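Membrane lipoprotein family protein (Aeropyrum pernix, PDB 4PEV) probably serves as the solute-binding lipoprotein of an ABC transporter, capturing nucleosides such as adenosine for uptake into the cell. Local coordinates at residues A270-S284 / D289-V301. Residues are numbered along the deposited sequence; the frame is centred on the assembly and turned at random.
With ADN (adenosine), chain F.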
ATOM      1  N   ALA C 270       4.655 -21.111   9.513  1.00 28.96           N
ATOM      2  CA  ALA C 270       3.730 -21.393  10.620  1.00 29.82           C
ATOM      3  C   ALA C 270       3.383 -22.899  10.672  1.00 30.49           C
ATOM      4  O   ALA C 270       3.289 -23.503  11.742  1.00 29.52           O
ATOM      5  CB  ALA C 270       2.477 -20.536  10.499  1.00 28.93           C
ATOM      6  N   ALA C 271       3.248 -23.503   9.500  1.00 33.05           N
ATOM      7  CA  ALA C 271       3.063 -24.958   9.376  1.00 35.25           C
ATOM      8  C   ALA C 271       4.256 -25.773   9.901  1.00 35.21           C
ATOM      9  O   ALA C 271       4.059 -26.874  10.397  1.00 37.30           O
ATOM     10  CB  ALA C 271       2.774 -25.331   7.919  1.00 35.69           C
ATOM     11  N   ARG C 272       5.475 -25.242   9.763  1.00 35.48           N
ATOM     12  CA  ARG C 272       6.690 -25.847  10.339  1.00 35.70           C
ATOM     13  C   ARG C 272       6.837 -25.582  11.850  1.00 35.36           C
ATOM     14  O   ARG C 272       7.794 -26.059  12.450  1.00 35.00           O
ATOM     15  CB  ARG C 272       7.953 -25.327   9.630  1.00 38.32           C
ATOM     16  CG  ARG C 272       8.312 -26.025   8.326  1.00 42.11           C
ATOM     17  CD  ARG C 272       8.869 -25.043   7.282  1.00 46.41           C
ATOM     18  NE  ARG C 272       8.950 -25.621   5.929  1.00 50.81           N
ATOM     19  CZ  ARG C 272       7.908 -25.924   5.129  1.00 55.29           C
ATOM     20  NH1 ARG C 272       6.634 -25.747   5.501  1.00 52.37           N
ATOM     21  NH2 ARG C 272       8.141 -26.435   3.921  1.00 58.83           N
ATOM     22  N   GLY C 273       5.921 -24.810  12.452  1.00 34.06           N
ATOM     23  CA  GLY C 273       5.942 -24.523  13.890  1.00 31.72           C
ATOM     24  C   GLY C 273       6.527 -23.169  14.243  1.00 31.14           C
ATOM     25  O   GLY C 273       6.510 -22.747  15.389  1.00 31.43           O
ATOM     26  N   VAL C 274       7.043 -22.478  13.248  1.00 30.72           N
ATOM     27  CA  VAL C 274       7.718 -21.222  13.460  1.00 31.15           C
ATOM     28  C   VAL C 274       6.703 -20.115  13.708  1.00 30.87           C
ATOM     29  O   VAL C 274       5.719 -19.998  12.993  1.00 32.09           O
ATOM     30  CB  VAL C 274       8.572 -20.861  12.223  1.00 32.84           C
ATOM     31  CG1 VAL C 274       9.162 -19.462  12.361  1.00 33.62           C
ATOM     32  CG2 VAL C 274       9.675 -21.902  12.006  1.00 33.10           C
ATOM     33  N   ILE C 275       6.955 -19.280  14.704  1.00 30.74           N
ATOM     34  CA  ILE C 275       6.051 -18.174  15.008  1.00 29.98           C
ATOM     35  C   ILE C 275       6.425 -16.944  14.183  1.00 28.70           C
ATOM     36  O   ILE C 275       7.434 -16.289  14.475  1.00 29.61           O
ATOM     37  CB  ILE C 275       6.064 -17.843  16.512  1.00 30.00           C
ATOM     38  CG1 ILE C 275       5.433 -19.003  17.291  1.00 30.74           C
ATOM     39  CG2 ILE C 275       5.322 -16.538  16.782  1.00 30.03           C
ATOM     40  CD1 ILE C 275       5.705 -18.974  18.788  1.00 32.20           C
ATOM     41  N   ALA C 276       5.606 -16.647  13.165  1.00 26.31           N
ATOM     42  CA  ALA C 276       5.811 -15.503  12.265  1.00 25.76           C
ATOM     43  C   ALA C 276       4.490 -14.919  11.783  1.00 25.54           C
ATOM     44  O   ALA C 276       3.494 -15.613  11.707  1.00 24.67           O
ATOM     45  CB  ALA C 276       6.656 -15.912  11.064  1.00 25.45           C
ATOM     46  N   PHE C 277       4.496 -13.646  11.418  1.00 27.04           N
ATOM     47  CA  PHE C 277       3.268 -12.970  11.013  1.00 29.18           C
ATOM     48  C   PHE C 277       3.479 -12.084   9.797  1.00 29.12           C
ATOM     49  O   PHE C 277       4.573 -11.573   9.584  1.00 29.36           O
ATOM     50  CB  PHE C 277       2.741 -12.120  12.166  1.00 31.20           C
ATOM     51  CG  PHE C 277       2.337 -12.919  13.365  1.00 32.76           C
ATOM     52  CD1 PHE C 277       1.082 -13.504  13.431  1.00 34.02           C
ATOM     53  CD2 PHE C 277       3.210 -13.087  14.431  1.00 34.07           C
ATOM     54  CE1 PHE C 277       0.713 -14.250  14.541  1.00 35.02           C
ATOM     55  CE2 PHE C 277       2.845 -13.831  15.542  1.00 34.12           C
ATOM     56  CZ  PHE C 277       1.595 -14.411  15.595  1.00 34.34           C
ATOM     57  N   SER C 278       2.422 -11.907   9.009  1.00 28.31           N
ATOM     58  CA  SER C 278       2.468 -11.062   7.836  1.00 28.29           C
ATOM     59  C   SER C 278       1.616  -9.823   8.087  1.00 29.89           C
ATOM     60  O   SER C 278       0.717  -9.829   8.929  1.00 32.03           O
ATOM     61  CB  SER C 278       1.945 -11.817   6.607  1.00 28.45           C
ATOM     62  OG  SER C 278       2.764 -12.924   6.258  1.00 28.35           O
ATOM     63  N   ILE C 279       1.906  -8.765   7.340  1.00 30.91           N
ATOM     64  CA  ILE C 279       1.143  -7.524   7.386  1.00 31.51           C
ATOM     65  C   ILE C 279       0.719  -7.082   5.971  1.00 30.51           C
ATOM     66  O   ILE C 279       1.563  -6.866   5.096  1.00 29.47           O
ATOM     67  CB  ILE C 279       1.960  -6.411   8.066  1.00 33.20           C
ATOM     68  CG1 ILE C 279       2.439  -6.910   9.447  1.00 36.06           C
ATOM     69  CG2 ILE C 279       1.142  -5.118   8.136  1.00 32.54           C
ATOM     70  CD1 ILE C 279       3.186  -5.891  10.297  1.00 36.89           C
ATOM     71  N   GLY C 280      -0.595  -6.951   5.768  1.00 29.44           N
ATOM     72  CA  GLY C 280      -1.165  -6.631   4.464  1.00 28.99           C
ATOM     73  C   GLY C 280      -1.031  -5.173   4.095  1.00 28.07           C
ATOM     74  O   GLY C 280      -0.791  -4.329   4.954  1.00 29.58           O
ATOM     75  N   GLN C 281      -1.174  -4.875   2.812  1.00 27.54           N
ATOM     76  CA  GLN C 281      -1.126  -3.492   2.354  1.00 28.53           C
ATOM     77  C   GLN C 281      -2.132  -3.241   1.238  1.00 29.04           C
ATOM     78  O   GLN C 281      -2.376  -4.119   0.406  1.00 29.42           O
ATOM     79  CB  GLN C 281       0.294  -3.109   1.904  1.00 28.42           C
ATOM     80  CG  GLN C 281       0.497  -1.658   1.471  1.00 28.23           C
ATOM     81  CD  GLN C 281       0.021  -0.627   2.496  1.00 29.86           C
ATOM     82  OE1 GLN C 281       0.296  -0.729   3.704  1.00 29.67           O
ATOM     83  NE2 GLN C 281      -0.698   0.387   2.011  1.00 30.32           N
ATOM     84  N   ASP C 282      -2.704  -2.033   1.267  1.00 29.66           N
ATOM     85  CA  ASP C 282      -3.593  -1.461   0.240  1.00 30.13           C
ATOM     86  C   ASP C 282      -5.014  -1.808   0.601  1.00 29.36           C
ATOM     87  O   ASP C 282      -5.751  -0.935   1.060  1.00 31.35           O
ATOM     88  CB  ASP C 282      -3.206  -1.849  -1.203  1.00 30.47           C
ATOM     89  CG  ASP C 282      -1.825  -1.320  -1.597  1.00 31.82           C
ATOM     90  OD1 ASP C 282      -1.552  -0.145  -1.239  1.00 33.51           O
ATOM     91  OD2 ASP C 282      -1.017  -2.055  -2.242  1.00 29.33           O
ATOM     92  N   ALA C 283      -5.400  -3.063   0.427  1.00 28.16           N
ATOM     93  CA  ALA C 283      -6.657  -3.536   1.002  1.00 29.81           C
ATOM     94  C   ALA C 283      -6.341  -4.209   2.327  1.00 30.18           C
ATOM     95  O   ALA C 283      -5.164  -4.401   2.668  1.00 31.72           O
ATOM     96  CB  ALA C 283      -7.356  -4.512   0.076  1.00 29.61           C
ATOM     97  N   SER C 284      -7.385  -4.524   3.088  1.00 28.45           N
ATOM     98  CA  SER C 284      -7.254  -5.441   4.213  1.00 27.93           C
ATOM     99  C   SER C 284      -7.167  -6.829   3.607  1.00 26.60           C
ATOM    100  O   SER C 284      -8.126  -7.279   2.969  1.00 24.76           O
ATOM    101  CB  SER C 284      -8.454  -5.373   5.176  1.00 27.71           C
ATOM    102  OG  SER C 284      -8.861  -6.678   5.609  1.00 25.97           O
ATOM    103  N   ASP C 289      -5.197 -15.319   4.819  1.00 34.57           N
ATOM    104  CA  ASP C 289      -4.933 -16.282   5.897  1.00 35.70           C
ATOM    105  C   ASP C 289      -4.876 -15.534   7.215  1.00 36.20           C
ATOM    106  O   ASP C 289      -3.887 -14.871   7.495  1.00 40.14           O
ATOM    107  CB  ASP C 289      -3.630 -17.062   5.707  1.00 36.26           C
ATOM    108  CG  ASP C 289      -3.309 -17.953   6.908  1.00 37.77           C
ATOM    109  OD1 ASP C 289      -4.233 -18.452   7.595  1.00 41.50           O
ATOM    110  OD2 ASP C 289      -2.122 -18.149   7.189  1.00 39.05           O
ATOM    111  N   PRO C 290      -5.926 -15.646   8.042  1.00 35.98           N
ATOM    112  CA  PRO C 290      -6.017 -14.777   9.217  1.00 34.48           C
ATOM    113  C   PRO C 290      -5.137 -15.198  10.414  1.00 33.26           C
ATOM    114  O   PRO C 290      -4.850 -14.379  11.294  1.00 32.56           O
ATOM    115  CB  PRO C 290      -7.508 -14.849   9.577  1.00 35.07           C
ATOM    116  CG  PRO C 290      -8.157 -15.714   8.542  1.00 34.84           C
ATOM    117  CD  PRO C 290      -7.070 -16.564   7.980  1.00 35.19           C
ATOM    118  N   GLN C 291      -4.729 -16.458  10.450  1.00 33.46           N
ATOM    119  CA  GLN C 291      -3.831 -16.932  11.489  1.00 35.16           C
ATOM    120  C   GLN C 291      -2.510 -16.188  11.417  1.00 32.46           C
ATOM    121  O   GLN C 291      -1.957 -15.812  12.439  1.00 32.82           O
ATOM    122  CB  GLN C 291      -3.579 -18.438  11.348  1.00 40.55           C
ATOM    123  CG  GLN C 291      -4.734 -19.329  11.802  1.00 46.17           C
ATOM    124  CD  GLN C 291      -4.877 -20.591  10.951  1.00 52.99           C
ATOM    125  OE1 GLN C 291      -4.702 -20.553   9.728  1.00 59.51           O
ATOM    126  NE2 GLN C 291      -5.206 -21.711  11.591  1.00 53.79           N
ATOM    127  N   THR C 292      -2.014 -15.961  10.207  1.00 31.03           N
ATOM    128  CA  THR C 292      -0.724 -15.276  10.013  1.00 30.64           C
ATOM    129  C   THR C 292      -0.811 -13.794   9.572  1.00 28.31           C
ATOM    130  O   THR C 292       0.123 -13.024   9.823  1.00 27.54           O
ATOM    131  CB  THR C 292       0.175 -16.055   9.020  1.00 31.63           C
ATOM    132  OG1 THR C 292      -0.432 -16.088   7.714  1.00 30.87           O
ATOM    133  CG2 THR C 292       0.424 -17.499   9.538  1.00 32.02           C
ATOM    134  N   ILE C 293      -1.901 -13.399   8.914  1.00 26.23           N
ATOM    135  CA  ILE C 293      -2.023 -12.029   8.408  1.00 26.00           C
ATOM    136  C   ILE C 293      -2.759 -11.234   9.458  1.00 25.25           C
ATOM    137  O   ILE C 293      -3.973 -11.200   9.483  1.00 24.86           O
ATOM    138  CB  ILE C 293      -2.727 -11.953   7.031  1.00 24.97           C
ATOM    139  CG1 ILE C 293      -1.979 -12.835   6.035  1.00 25.58           C
ATOM    140  CG2 ILE C 293      -2.734 -10.526   6.495  1.00 23.77           C
ATOM    141  CD1 ILE C 293      -2.718 -13.090   4.736  1.00 26.15           C
ATOM    142  N   ILE C 294      -2.000 -10.590  10.327  1.00 25.98           N
ATOM    143  CA  ILE C 294      -2.557 -10.054  11.570  1.00 26.91           C
ATOM    144  C   ILE C 294      -3.178  -8.653  11.417  1.00 26.12           C
ATOM    145  O   ILE C 294      -4.062  -8.288  12.178  1.00 26.49           O
ATOM    146  CB  ILE C 294      -1.479 -10.095  12.674  1.00 27.80           C
ATOM    147  CG1 ILE C 294      -2.114 -10.118  14.062  1.00 28.86           C
ATOM    148  CG2 ILE C 294      -0.493  -8.946  12.528  1.00 29.19           C
ATOM    149  CD1 ILE C 294      -1.098 -10.085  15.185  1.00 28.90           C
ATOM    150  N   ILE C 295      -2.728  -7.887  10.429  1.00 26.10           N
ATOM    151  CA  ILE C 295      -3.187  -6.519  10.229  1.00 27.36           C
ATOM    152  C   ILE C 295      -2.820  -6.054   8.828  1.00 28.11           C
ATOM    153  O   ILE C 295      -1.996  -6.671   8.174  1.00 28.98           O
ATOM    154  CB  ILE C 295      -2.579  -5.562  11.291  1.00 27.79           C
ATOM    155  CG1 ILE C 295      -3.366  -4.249  11.370  1.00 28.70           C
ATOM    156  CG2 ILE C 295      -1.110  -5.283  11.008  1.00 27.44           C
ATOM    157  CD1 ILE C 295      -3.410  -3.654  12.764  1.00 29.66           C
ATOM    158  N   SER C 296      -3.430  -4.972   8.362  1.00 29.81           N
ATOM    159  CA  SER C 296      -3.129  -4.442   7.034  1.00 30.81           C
ATOM    160  C   SER C 296      -3.054  -2.925   7.055  1.00 31.94           C
ATOM    161  O   SER C 296      -3.925  -2.258   7.636  1.00 33.39           O
ATOM    162  CB  SER C 296      -4.199  -4.888   6.015  1.00 30.33           C
ATOM    163  OG  SER C 296      -4.321  -6.309   5.961  1.00 30.04           O
ATOM    164  N   GLY C 297      -2.021  -2.375   6.424  1.00 33.28           N
ATOM    165  CA  GLY C 297      -2.015  -0.949   6.095  1.00 34.76           C
ATOM    166  C   GLY C 297      -3.024  -0.713   4.980  1.00 35.91           C
ATOM    167  O   GLY C 297      -3.083  -1.486   4.027  1.00 38.35           O
ATOM    168  N   LEU C 298      -3.834   0.334   5.089  1.00 36.25           N
ATOM    169  CA  LEU C 298      -4.847   0.605   4.066  1.00 36.41           C
ATOM    170  C   LEU C 298      -4.448   1.790   3.255  1.00 35.64           C
ATOM    171  O   LEU C 298      -3.934   2.756   3.788  1.00 36.23           O
ATOM    172  CB  LEU C 298      -6.206   0.916   4.678  1.00 36.69           C
ATOM    173  CG  LEU C 298      -6.809  -0.183   5.530  1.00 37.10           C
ATOM    174  CD1 LEU C 298      -8.007   0.383   6.272  1.00 38.45           C
ATOM    175  CD2 LEU C 298      -7.198  -1.375   4.672  1.00 37.88           C
ATOM    176  N   LYS C 299      -4.710   1.710   1.959  1.00 37.17           N
ATOM    177  CA  LYS C 299      -4.513   2.821   1.049  1.00 36.12           C
ATOM    178  C   LYS C 299      -5.771   2.896   0.214  1.00 35.86           C
ATOM    179  O   LYS C 299      -6.084   1.956  -0.522  1.00 35.77           O
ATOM    180  CB  LYS C 299      -3.289   2.574   0.179  1.00 35.83           C
ATOM    181  CG  LYS C 299      -2.966   3.727  -0.750  1.00 36.57           C
ATOM    182  CD  LYS C 299      -1.462   4.005  -0.871  1.00 36.67           C
ATOM    183  CE  LYS C 299      -0.851   3.412  -2.122  1.00 35.95           C
ATOM    184  NZ  LYS C 299       0.575   3.818  -2.286  1.00 35.05           N
ATOM    185  N   ARG C 300      -6.510   3.994   0.351  1.00 34.49           N
ATOM    186  CA  ARG C 300      -7.829   4.104  -0.264  1.00 34.48           C
ATOM    187  C   ARG C 300      -7.768   4.569  -1.714  1.00 34.03           C
ATOM    188  O   ARG C 300      -8.320   5.611  -2.078  1.00 31.82           O
ATOM    189  CB  ARG C 300      -8.723   5.012   0.570  1.00 35.22           C
ATOM    190  CG  ARG C 300      -8.872   4.569   2.022  1.00 36.17           C
ATOM    191  CD  ARG C 300      -9.258   3.095   2.145  1.00 36.17           C
ATOM    192  NE  ARG C 300     -10.486   2.807   1.412  1.00 35.71           N
ATOM    193  CZ  ARG C 300     -11.708   2.944   1.910  1.00 36.11           C
ATOM    194  NH1 ARG C 300     -11.887   3.343   3.151  1.00 37.99           N
ATOM    195  NH2 ARG C 300     -12.763   2.671   1.167  1.00 37.24           N
ATOM    196  N   VAL C 301      -7.130   3.742  -2.540  1.00 33.15           N
ATOM    197  CA  VAL C 301      -7.055   3.965  -3.979  1.00 33.85           C
ATOM    198  C   VAL C 301      -8.450   3.983  -4.618  1.00 34.27           C
ATOM    199  O   VAL C 301      -8.691   4.677  -5.613  1.00 33.72           O
ATOM    200  CB  VAL C 301      -6.203   2.867  -4.648  1.00 34.57           C
ATOM    201  CG1 VAL C 301      -6.207   3.007  -6.169  1.00 35.01           C
ATOM    202  CG2 VAL C 301      -4.778   2.924  -4.133  1.00 35.45           C
TER
HETATM  203  O5' ADN F 501       1.611  -3.085  -2.719  1.00 24.76           O
HETATM  204  C5' ADN F 501       2.395  -2.045  -2.103  1.00 24.46           C
HETATM  205  C4' ADN F 501       2.519  -0.748  -2.909  1.00 25.00           C
HETATM  206  O4' ADN F 501       3.239  -0.939  -4.129  1.00 25.17           O
HETATM  207  C3' ADN F 501       1.222  -0.073  -3.346  1.00 25.42           C
HETATM  208  O3' ADN F 501       0.619   0.681  -2.289  1.00 24.73           O
HETATM  209  C2' ADN F 501       1.686   0.781  -4.521  1.00 25.15           C
HETATM  210  O2' ADN F 501       2.258   2.033  -4.119  1.00 24.87           O
HETATM  211  C1' ADN F 501       2.751  -0.076  -5.152  1.00 25.20           C
HETATM  212  N9  ADN F 501       2.193  -0.912  -6.233  1.00 26.41           N
HETATM  213  C8  ADN F 501       1.512  -2.075  -6.107  1.00 26.73           C
HETATM  214  N7  ADN F 501       1.162  -2.577  -7.322  1.00 27.31           N
HETATM  215  C5  ADN F 501       1.642  -1.714  -8.242  1.00 28.16           C
HETATM  216  C6  ADN F 501       1.643  -1.603  -9.717  1.00 28.08           C
HETATM  217  N6  ADN F 501       1.039  -2.550 -10.460  1.00 28.70           N
HETATM  218  N1  ADN F 501       2.250  -0.532 -10.286  1.00 28.31           N
HETATM  219  C2  ADN F 501       2.849   0.432  -9.554  1.00 27.77           C
HETATM  220  N3  ADN F 501       2.886   0.400  -8.216  1.00 28.04           N
HETATM  221  C4  ADN F 501       2.312  -0.618  -7.520  1.00 27.80           C
HETATM  222  O   HOH W   1       0.733 -14.844   5.651  1.00 20.93           O
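D282 and K299 meet at the C-terminal ends of two neighbouring parallel strands, 277-282 and 293-299, and both reach the ribose of adenosine. The carboxylate of D282 takes two hydroxyls, one on each oxygen: O3' of adenosine lies 2.5 Å from OD1 of D282 and O5' of adenosine 2.9 Å from OD2. K299 starts with CG anti to its backbone N (chi1 -177°) and CB 3.5 Å from OD1 of D282; bends at chi2 and chi3 then turn the rest of the chain toward the ribose and set NZ 3.1 Å from O2' of adenosine, with a weaker bond to O3'. The length of a lysine lets NZ reach the ribose from the strand, and salt bridges to D142 and E159 hold the amine there.

Six backbone hydrogen bonds lace the strands together, the last from K299 N to D282 O at 3.0 Å. Midway, G280 faces S296, whose OG, hydrogen-bonded to E286, comes within 3.5 Å of G280 CA, over a backbone that carries no side chain. Beyond it, I279 and I295 lie side by side, the two CG2 methyls touching at 3.7 Å on the face of the sheet that also carries Q281. At the strand beginnings, T292 turns OG1 to D289 OD2, at 2.7 Å, and through a water to S278 OG, while its CG2 packs on A270 CB. F277 sets its ring edge toward the carbonyl oxygens of Q291 and T292.

The strand order 2-1-3-4-5-6 in both sheets and membership of the BMP family mark a type I periplasmic binding protein fold, with adenosine between the two lobes at the C-terminal ends of the strands, where D282 and K299 lie.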